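Local coordinates for glycoside Hydrolase Family 43_12 (Metagenome, PDB 7JVH), which probably hydrolyses glycosidic bonds in arabinose- or xylose-containing plant polysaccharides or oligosaccharides, at residues Q109-C115 / E141-P145; A399-P403 / E427-I431; I431-F435 / L461-Q465. All blocks are in the same frame, centred on the assembly; numbering follows the deposited sequence.

How the contacts relate
The three contacts follow one another along the chain: contact 1 lies in the family 43 propeller domain, contacts 2 and 3 in the C-terminal concanavalin A-like one. Centres of contacts 1 and 2 are about 11 Å apart, and they touch directly: Cys115 O of contact 1 accepts a hydrogen bond from Arg401 NE of contact 2, at 2.7 Å. Centres of contacts 2 and 3 are about 10 Å apart. They share Ile431, and Met400 of contact 2 packs on Phe435 and Tyr464 of contact 3. Contacts 1 and 3 do not touch; their nearest atoms are about 7 Å apart. Contact 2 therefore sits between the other two, at the domain interface.

Contact 1 of 3, residues Q109-C115 / E141-P145; sequences QLDPTTC and EFCAP
Glu141 reaches from the end of strand 134-142 to the backbone of Gln109 and the side of Leu110. Its CG stands anti to the backbone N (chi1 170°) and the chain beyond is extended, which carries the carboxylate across to the loop. OE1 of Glu141 comes within 2.9 Å of Gln109 O, and OE2 is nearly as close. All three are acceptors, so this is a close approach and not a hydrogen bond. Cys146 N, just beyond the segment, gives OE2 a weak hydrogen bond. Glu141 OE1 also lies 3.2 Å from Leu110 CD1, where the two side chains cross at a slant. Phe142 is the centre of an inverse gamma turn. Its ring leads away and meets Tyr122 edge-to-face. Cys143 comes next and points at the loop. Its SG meets Leu110 CD1 at 3.6 Å, with Pro112 CB a little further off. Cys143 CB lies 3.6 Å from Cys115 SG. The sulfurs Cys143 SG and Cys115 SG are 3.9 Å apart, far too long for a disulfide. Ala144 takes the hydrogen bond of the contact: Asp111 N donates to Ala144 O at 3.0 Å, with an angle of 162°. Ala144 CB rests on Asp111 O. Pro145 follows a cis peptide bond, and its CD lies 3.6 Å from Gln109 O. The contact ties a linker between two neighbouring blades of the five-bladed propeller to the second of those blades. One backbone bond and a small sulfur-lined apolar patch hold it. If charged, the Glu141 carboxylate would probably be disfavoured so near Gln109 O, which may raise its pKa; the Asp111 bond and the apolar patch are the plainly attractive parts.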
loop_
_atom_site.group_PDB
_atom_site.type_symbol
_atom_site.label_atom_id
_atom_site.label_comp_id
_atom_site.label_asym_id
_atom_site.label_seq_id
_atom_site.Cartn_x
_atom_site.Cartn_y
_atom_site.Cartn_z
ATOM N N GLN A 109 6.677 -6.933 16.050
ATOM C CA GLN A 109 7.272 -6.109 14.997
ATOM C C GLN A 109 6.459 -4.844 14.748
ATOM O O GLN A 109 7.004 -3.817 14.338
ATOM C CB GLN A 109 7.356 -6.903 13.690
ATOM C CG GLN A 109 8.276 -8.118 13.729
ATOM C CD GLN A 109 8.052 -9.059 12.541
ATOM O OE1 GLN A 109 6.908 -9.410 12.219
ATOM N NE2 GLN A 109 9.146 -9.483 11.904
ATOM N N LEU A 110 5.145 -4.932 14.989
ATOM C CA LEU A 110 4.180 -3.893 14.625
ATOM C C LEU A 110 2.881 -4.096 15.392
ATOM O O LEU A 110 2.239 -5.144 15.278
ATOM C CB LEU A 110 3.916 -3.942 13.116
ATOM C CG LEU A 110 2.788 -3.122 12.487
ATOM C CD1 LEU A 110 3.000 -1.623 12.635
ATOM C CD2 LEU A 110 2.663 -3.481 11.018
ATOM N N ASP A 111 2.499 -3.081 16.175
ATOM C CA ASP A 111 1.331 -3.123 17.044
ATOM C C ASP A 111 0.560 -1.822 16.857
ATOM O O ASP A 111 0.720 -0.883 17.640
ATOM C CB ASP A 111 1.777 -3.293 18.496
ATOM C CG ASP A 111 0.629 -3.271 19.485
ATOM O OD1 ASP A 111 -0.528 -3.327 19.059
ATOM O OD2 ASP A 111 0.888 -3.195 20.703
ATOM N N PRO A 112 -0.299 -1.730 15.813
ATOM C CA PRO A 112 -0.918 -0.463 15.437
ATOM C C PRO A 112 -2.270 -0.168 16.111
ATOM O O PRO A 112 -3.049 0.612 15.568
ATOM C CB PRO A 112 -1.082 -0.624 13.921
ATOM C CG PRO A 112 -1.214 -2.111 13.691
ATOM C CD PRO A 112 -0.699 -2.826 14.917
ATOM N N THR A 113 -2.502 -0.757 17.290
ATOM C CA THR A 113 -3.722 -0.566 18.087
ATOM C C THR A 113 -4.328 0.832 17.959
ATOM O O THR A 113 -5.484 0.956 17.629
ATOM C CB THR A 113 -3.436 -0.867 19.566
ATOM O OG1 THR A 113 -2.733 -2.102 19.660
ATOM C CG2 THR A 113 -4.707 -0.965 20.383
ATOM N N THR A 114 -3.520 1.868 18.224
ATOM C CA THR A 114 -3.956 3.268 18.216
ATOM C C THR A 114 -3.231 4.144 17.182
ATOM O O THR A 114 -3.173 5.372 17.318
ATOM C CB THR A 114 -3.832 3.922 19.621
ATOM O OG1 THR A 114 -2.456 4.034 19.993
ATOM C CG2 THR A 114 -4.542 3.107 20.658
ATOM N N CYS A 115 -2.730 3.503 16.121
ATOM C CA CYS A 115 -2.015 4.157 15.038
ATOM C C CYS A 115 -2.935 5.062 14.228
ATOM O O CYS A 115 -4.052 4.675 13.885
ATOM C CB CYS A 115 -1.433 3.082 14.133
ATOM S SG CYS A 115 -0.280 3.627 12.841
ATOM N N GLU A 141 8.579 3.381 11.487
ATOM C CA GLU A 141 7.362 2.857 12.088
ATOM C C GLU A 141 6.837 3.877 13.106
ATOM O O GLU A 141 7.243 3.860 14.247
ATOM C CB GLU A 141 7.639 1.492 12.744
ATOM C CG GLU A 141 6.504 0.944 13.620
ATOM C CD GLU A 141 6.641 -0.525 13.925
ATOM O OE1 GLU A 141 6.157 -1.329 13.138
ATOM O OE2 GLU A 141 7.232 -0.880 14.955
ATOM N N PHE A 142 5.938 4.759 12.646
ATOM C CA PHE A 142 5.306 5.799 13.445
ATOM C C PHE A 142 4.117 5.235 14.189
ATOM O O PHE A 142 2.987 5.643 13.970
ATOM C CB PHE A 142 4.869 6.984 12.569
ATOM C CG PHE A 142 6.011 7.836 12.075
ATOM C CD1 PHE A 142 6.930 8.402 12.982
ATOM C CD2 PHE A 142 6.180 8.100 10.723
ATOM C CE1 PHE A 142 7.968 9.200 12.535
ATOM C CE2 PHE A 142 7.231 8.914 10.280
ATOM C CZ PHE A 142 8.112 9.464 11.187
ATOM N N CYS A 143 4.400 4.259 15.053
ATOM C CA CYS A 143 3.464 3.655 15.992
ATOM C C CYS A 143 4.283 2.645 16.798
ATOM O O CYS A 143 5.470 2.486 16.541
ATOM C CB CYS A 143 2.252 3.016 15.281
ATOM S SG CYS A 143 2.509 1.401 14.484
ATOM N N ALA A 144 3.651 1.987 17.778
ATOM C CA ALA A 144 4.316 0.980 18.607
ATOM C C ALA A 144 4.678 -0.255 17.776
ATOM O O ALA A 144 4.029 -0.521 16.764
ATOM C CB ALA A 144 3.414 0.610 19.776
ATOM N N PRO A 145 5.706 -1.059 18.146
ATOM C CA PRO A 145 6.557 -0.798 19.317
ATOM C C PRO A 145 7.690 0.241 19.160
ATOM O O PRO A 145 8.211 0.692 20.156
ATOM C CB PRO A 145 7.206 -2.172 19.563
ATOM C CG PRO A 145 7.280 -2.794 18.202
ATOM C CD PRO A 145 6.055 -2.322 17.472
#

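Contact 2 of 3, residues A399-P403 / E427-I431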
loop_
_atom_site.group_PDB
_atom_site.type_symbol
_atom_site.label_atom_id
_atom_site.label_comp_id
_atom_site.label_asym_id
_atom_site.label_seq_id
_atom_site.Cartn_x
_atom_site.Cartn_y
_atom_site.Cartn_z
ATOM N N ALA A 399 -6.323 -6.410 8.257
ATOM C CA ALA A 399 -7.169 -5.840 9.296
ATOM C C ALA A 399 -6.612 -4.455 9.605
ATOM O O ALA A 399 -5.455 -4.169 9.309
ATOM C CB ALA A 399 -7.150 -6.718 10.525
HETATM N N MSE A 400 -7.452 -3.586 10.174
HETATM C CA MSE A 400 -7.039 -2.258 10.600
HETATM C C MSE A 400 -6.611 -2.305 12.062
HETATM O O MSE A 400 -7.378 -2.747 12.908
HETATM C CB MSE A 400 -8.182 -1.255 10.412
HETATM C CG MSE A 400 -8.530 -0.973 8.962
HETATM SE SE MSE A 400 -7.043 -0.126 8.008
HETATM C CE MSE A 400 -6.403 1.303 9.207
ATOM N N ARG A 401 -5.376 -1.872 12.334
ATOM C CA ARG A 401 -4.907 -1.586 13.686
ATOM C C ARG A 401 -4.790 -2.794 14.633
ATOM O O ARG A 401 -4.804 -2.634 15.849
ATOM C CB ARG A 401 -5.772 -0.492 14.338
ATOM C CG ARG A 401 -5.846 0.797 13.528
ATOM C CD ARG A 401 -6.536 1.905 14.292
ATOM N NE ARG A 401 -6.257 3.206 13.693
ATOM C CZ ARG A 401 -7.045 3.832 12.819
ATOM N NH1 ARG A 401 -8.180 3.301 12.399
ATOM N NH2 ARG A 401 -6.684 5.035 12.365
ATOM N N GLY A 402 -4.636 -3.998 14.072
ATOM C CA GLY A 402 -4.492 -5.204 14.866
ATOM C C GLY A 402 -4.576 -6.482 14.042
ATOM O O GLY A 402 -4.938 -6.443 12.868
ATOM N N PRO A 403 -4.257 -7.652 14.636
ATOM C CA PRO A 403 -4.312 -8.921 13.908
ATOM C C PRO A 403 -5.730 -9.474 13.783
ATOM O O PRO A 403 -6.536 -9.326 14.707
ATOM C CB PRO A 403 -3.440 -9.852 14.760
ATOM C CG PRO A 403 -3.482 -9.267 16.135
ATOM C CD PRO A 403 -3.812 -7.802 16.027
ATOM N N GLU A 427 -13.662 4.480 15.530
ATOM C CA GLU A 427 -12.665 4.583 16.572
ATOM C C GLU A 427 -11.276 4.287 16.070
ATOM O O GLU A 427 -11.101 3.435 15.209
ATOM C CB GLU A 427 -12.989 3.624 17.707
ATOM C CG GLU A 427 -14.231 4.005 18.486
ATOM C CD GLU A 427 -14.513 3.067 19.629
ATOM O OE1 GLU A 427 -13.618 2.830 20.461
ATOM O OE2 GLU A 427 -15.647 2.568 19.693
ATOM N N VAL A 428 -10.280 4.985 16.652
ATOM C CA VAL A 428 -8.873 4.723 16.400
ATOM C C VAL A 428 -8.475 3.568 17.329
ATOM O O VAL A 428 -7.792 3.734 18.333
ATOM C CB VAL A 428 -8.026 5.986 16.622
ATOM C CG1 VAL A 428 -6.542 5.715 16.378
ATOM C CG2 VAL A 428 -8.562 7.126 15.754
ATOM N N GLN A 429 -8.919 2.367 16.950
ATOM C CA GLN A 429 -8.804 1.149 17.746
ATOM C C GLN A 429 -8.829 -0.003 16.752
ATOM O O GLN A 429 -9.221 0.189 15.605
ATOM C CB GLN A 429 -10.021 1.019 18.684
ATOM C CG GLN A 429 -10.093 2.042 19.809
ATOM C CD GLN A 429 -9.012 1.826 20.836
ATOM O OE1 GLN A 429 -8.941 0.739 21.413
ATOM N NE2 GLN A 429 -8.164 2.854 21.094
ATOM N N PRO A 430 -8.417 -1.227 17.142
ATOM C CA PRO A 430 -8.614 -2.394 16.275
ATOM C C PRO A 430 -10.109 -2.705 16.133
ATOM O O PRO A 430 -10.811 -2.682 17.130
ATOM C CB PRO A 430 -7.881 -3.524 17.019
ATOM C CG PRO A 430 -7.735 -3.044 18.425
ATOM C CD PRO A 430 -7.734 -1.541 18.407
ATOM N N ILE A 431 -10.566 -2.955 14.901
ATOM C CA ILE A 431 -11.958 -3.325 14.618
ATOM C C ILE A 431 -12.028 -4.706 13.954
ATOM O O ILE A 431 -11.107 -5.106 13.258
ATOM C CB ILE A 431 -12.696 -2.272 13.759
ATOM C CG1 ILE A 431 -11.983 -2.012 12.436
ATOM C CG2 ILE A 431 -12.822 -0.974 14.524
ATOM C CD1 ILE A 431 -12.714 -1.044 11.531
HETATM O O HOH W 1 -9.789 0.808 12.859
#
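Arg401 lies along the backbone of Val428, Gln429 and Pro430. Its CB starts 3.7 Å from Gln429 O, with Pro430 N close by. CG passes the same carbonyl oxygen. CD comes nearest to it, 3.4 Å from Gln429 O. The chain is extended from CG to NE (chi2 -172°), so the guanidinium is carried on to Val428. NE lies 3.7 Å from Val428 CG1. CZ is near both Val428 CG1 and CA. Val428 CA sits over one face of the guanidinium, offset toward the rim. The CE of Met400, a selenomethionine, lies over the rim of the opposite face. At the tip, Arg401 NH1 donates to a water O at 3.0 Å, which lies in the guanidinium plane. That water O in turn donates to Gln429 O at 2.9 Å. All three nitrogens have partners beyond the two segments: NE bonds Cys115 O, NH2 forms a salt bridge with Glu467, and NH1 makes a weak bond to Tyr464 OH. On the backbone, Arg401 O lies 3.4 Å from Pro430 CB. Met400 CB touches Ile431 CG1 more loosely. The side chain is thus fixed by packing on both faces and by polar partners on all three nitrogens. An arginine gripped from both domains fits an interdomain seam, here between the family 43 beta-propeller and the C-terminal concanavalin A-like beta-sandwich.

Contact 3 of 3, residues I431-F435 / L461-Q465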
loop_
_atom_site.group_PDB
_atom_site.type_symbol
_atom_site.label_atom_id
_atom_site.label_comp_id
_atom_site.label_asym_id
_atom_site.label_seq_id
_atom_site.Cartn_x
_atom_site.Cartn_y
_atom_site.Cartn_z
ATOM N N ILE A 431 -10.566 -2.955 14.901
ATOM C CA ILE A 431 -11.958 -3.325 14.618
ATOM C C ILE A 431 -12.028 -4.706 13.954
ATOM O O ILE A 431 -11.107 -5.106 13.258
ATOM C CB ILE A 431 -12.696 -2.272 13.759
ATOM C CG1 ILE A 431 -11.983 -2.012 12.436
ATOM C CG2 ILE A 431 -12.822 -0.974 14.524
ATOM C CD1 ILE A 431 -12.714 -1.044 11.531
ATOM N N SER A 432 -13.117 -5.427 14.218
ATOM C CA SER A 432 -13.310 -6.786 13.733
ATOM C C SER A 432 -13.856 -6.741 12.310
ATOM O O SER A 432 -15.049 -6.880 12.090
ATOM C CB SER A 432 -14.239 -7.571 14.662
ATOM O OG SER A 432 -15.351 -6.781 15.023
ATOM N N ALA A 433 -12.952 -6.523 11.359
ATOM C CA ALA A 433 -13.245 -6.440 9.944
ATOM C C ALA A 433 -12.022 -6.896 9.128
ATOM O O ALA A 433 -10.892 -6.639 9.502
ATOM C CB ALA A 433 -13.646 -5.028 9.581
ATOM N N LEU A 434 -12.274 -7.612 8.026
ATOM C CA LEU A 434 -11.234 -8.072 7.113
ATOM C C LEU A 434 -11.421 -7.362 5.786
ATOM O O LEU A 434 -12.538 -7.294 5.278
ATOM C CB LEU A 434 -11.266 -9.590 6.939
ATOM C CG LEU A 434 -9.976 -10.265 6.493
ATOM C CD1 LEU A 434 -8.842 -9.989 7.458
ATOM C CD2 LEU A 434 -10.201 -11.760 6.339
ATOM N N PHE A 435 -10.315 -6.820 5.245
ATOM C CA PHE A 435 -10.352 -5.860 4.164
ATOM C C PHE A 435 -9.495 -6.279 2.977
ATOM O O PHE A 435 -8.455 -6.930 3.121
ATOM C CB PHE A 435 -9.873 -4.490 4.635
ATOM C CG PHE A 435 -10.875 -3.743 5.479
ATOM C CD1 PHE A 435 -12.070 -3.292 4.932
ATOM C CD2 PHE A 435 -10.609 -3.470 6.822
ATOM C CE1 PHE A 435 -12.979 -2.604 5.696
ATOM C CE2 PHE A 435 -11.523 -2.777 7.594
ATOM C CZ PHE A 435 -12.705 -2.334 7.037
ATOM N N LEU A 461 -21.011 -5.321 5.314
ATOM C CA LEU A 461 -20.092 -5.023 4.234
ATOM C C LEU A 461 -19.661 -3.578 4.366
ATOM O O LEU A 461 -20.495 -2.707 4.595
ATOM C CB LEU A 461 -20.813 -5.250 2.885
ATOM C CG LEU A 461 -20.143 -4.754 1.611
ATOM C CD1 LEU A 461 -18.936 -5.610 1.252
ATOM C CD2 LEU A 461 -21.167 -4.741 0.498
ATOM N N ILE A 462 -18.362 -3.331 4.174
ATOM C CA ILE A 462 -17.738 -2.042 4.464
ATOM C C ILE A 462 -16.876 -1.539 3.306
ATOM O O ILE A 462 -16.076 -2.292 2.747
ATOM C CB ILE A 462 -16.817 -2.132 5.701
ATOM C CG1 ILE A 462 -17.543 -2.775 6.878
ATOM C CG2 ILE A 462 -16.303 -0.745 6.069
ATOM C CD1 ILE A 462 -16.677 -2.991 8.087
ATOM N N CYS A 463 -17.047 -0.254 2.970
ATOM C CA CYS A 463 -16.122 0.517 2.151
ATOM C C CYS A 463 -15.477 1.584 3.079
ATOM O O CYS A 463 -16.175 2.434 3.645
ATOM C CB CYS A 463 -16.859 1.157 0.966
ATOM S SG CYS A 463 -17.776 -0.021 -0.080
ATOM N N TYR A 464 -14.143 1.523 3.206
ATOM C CA TYR A 464 -13.387 2.202 4.254
ATOM C C TYR A 464 -12.187 2.960 3.690
ATOM O O TYR A 464 -11.303 2.363 3.083
ATOM C CB TYR A 464 -12.859 1.142 5.224
ATOM C CG TYR A 464 -12.248 1.652 6.513
ATOM C CD1 TYR A 464 -10.893 2.000 6.590
ATOM C CD2 TYR A 464 -13.004 1.713 7.683
ATOM C CE1 TYR A 464 -10.337 2.441 7.783
ATOM C CE2 TYR A 464 -12.445 2.118 8.881
ATOM C CZ TYR A 464 -11.110 2.497 8.920
ATOM O OH TYR A 464 -10.502 2.950 10.081
ATOM N N GLN A 465 -12.149 4.276 3.921
ATOM C CA GLN A 465 -10.962 5.103 3.689
ATOM C C GLN A 465 -10.257 5.328 5.033
ATOM O O GLN A 465 -9.088 4.968 5.206
ATOM C CB GLN A 465 -11.359 6.419 3.029
ATOM C CG GLN A 465 -10.272 7.484 2.889
ATOM C CD GLN A 465 -8.952 6.962 2.319
ATOM O OE1 GLN A 465 -7.939 7.080 2.988
ATOM N NE2 GLN A 465 -8.958 6.385 1.112
#
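Ser432 OG is gripped by two backbone groups, Leu421 N and Val565 O, and its neighbours Ile431 and Ala433 point across to Tyr464 and Ile462. Ile431 CD1 touches Tyr464 CE2 at 4.1 Å. Ala433 CB meets Ile462 CD1 at 3.9 Å. Phe435 carries the largest share. Its CE1 lies 3.8 Å from Ile462 CG2, which comes in at the ring edge, in plane. The same CE1 is 3.8 Å from Tyr464 CB. The rings of Phe435 and Tyr464 sit obliquely, their centroids 5.3 Å apart and planes at 41°. Tyr464 CG is anti to its own N (chi1 -170°), which swings the ring across Phe435 CZ and on to Ile431 CD1. Replacing Phe435 by an alanine would take away the ring and is likely to open a gap between Ile462 CG2 and Tyr464 CB. Strands 433-437 and 458-464 flank strand 560-566 in one antiparallel sheet of the concanavalin A-like beta-sandwich, their short segments 59° apart. Leu560 touches both aromatic residues. All the contacts across are between carbon atoms, so cohesion comes from van der Waals packing and burial, while Tyr464 OH has its weak hydrogen bond with Arg401 NH1.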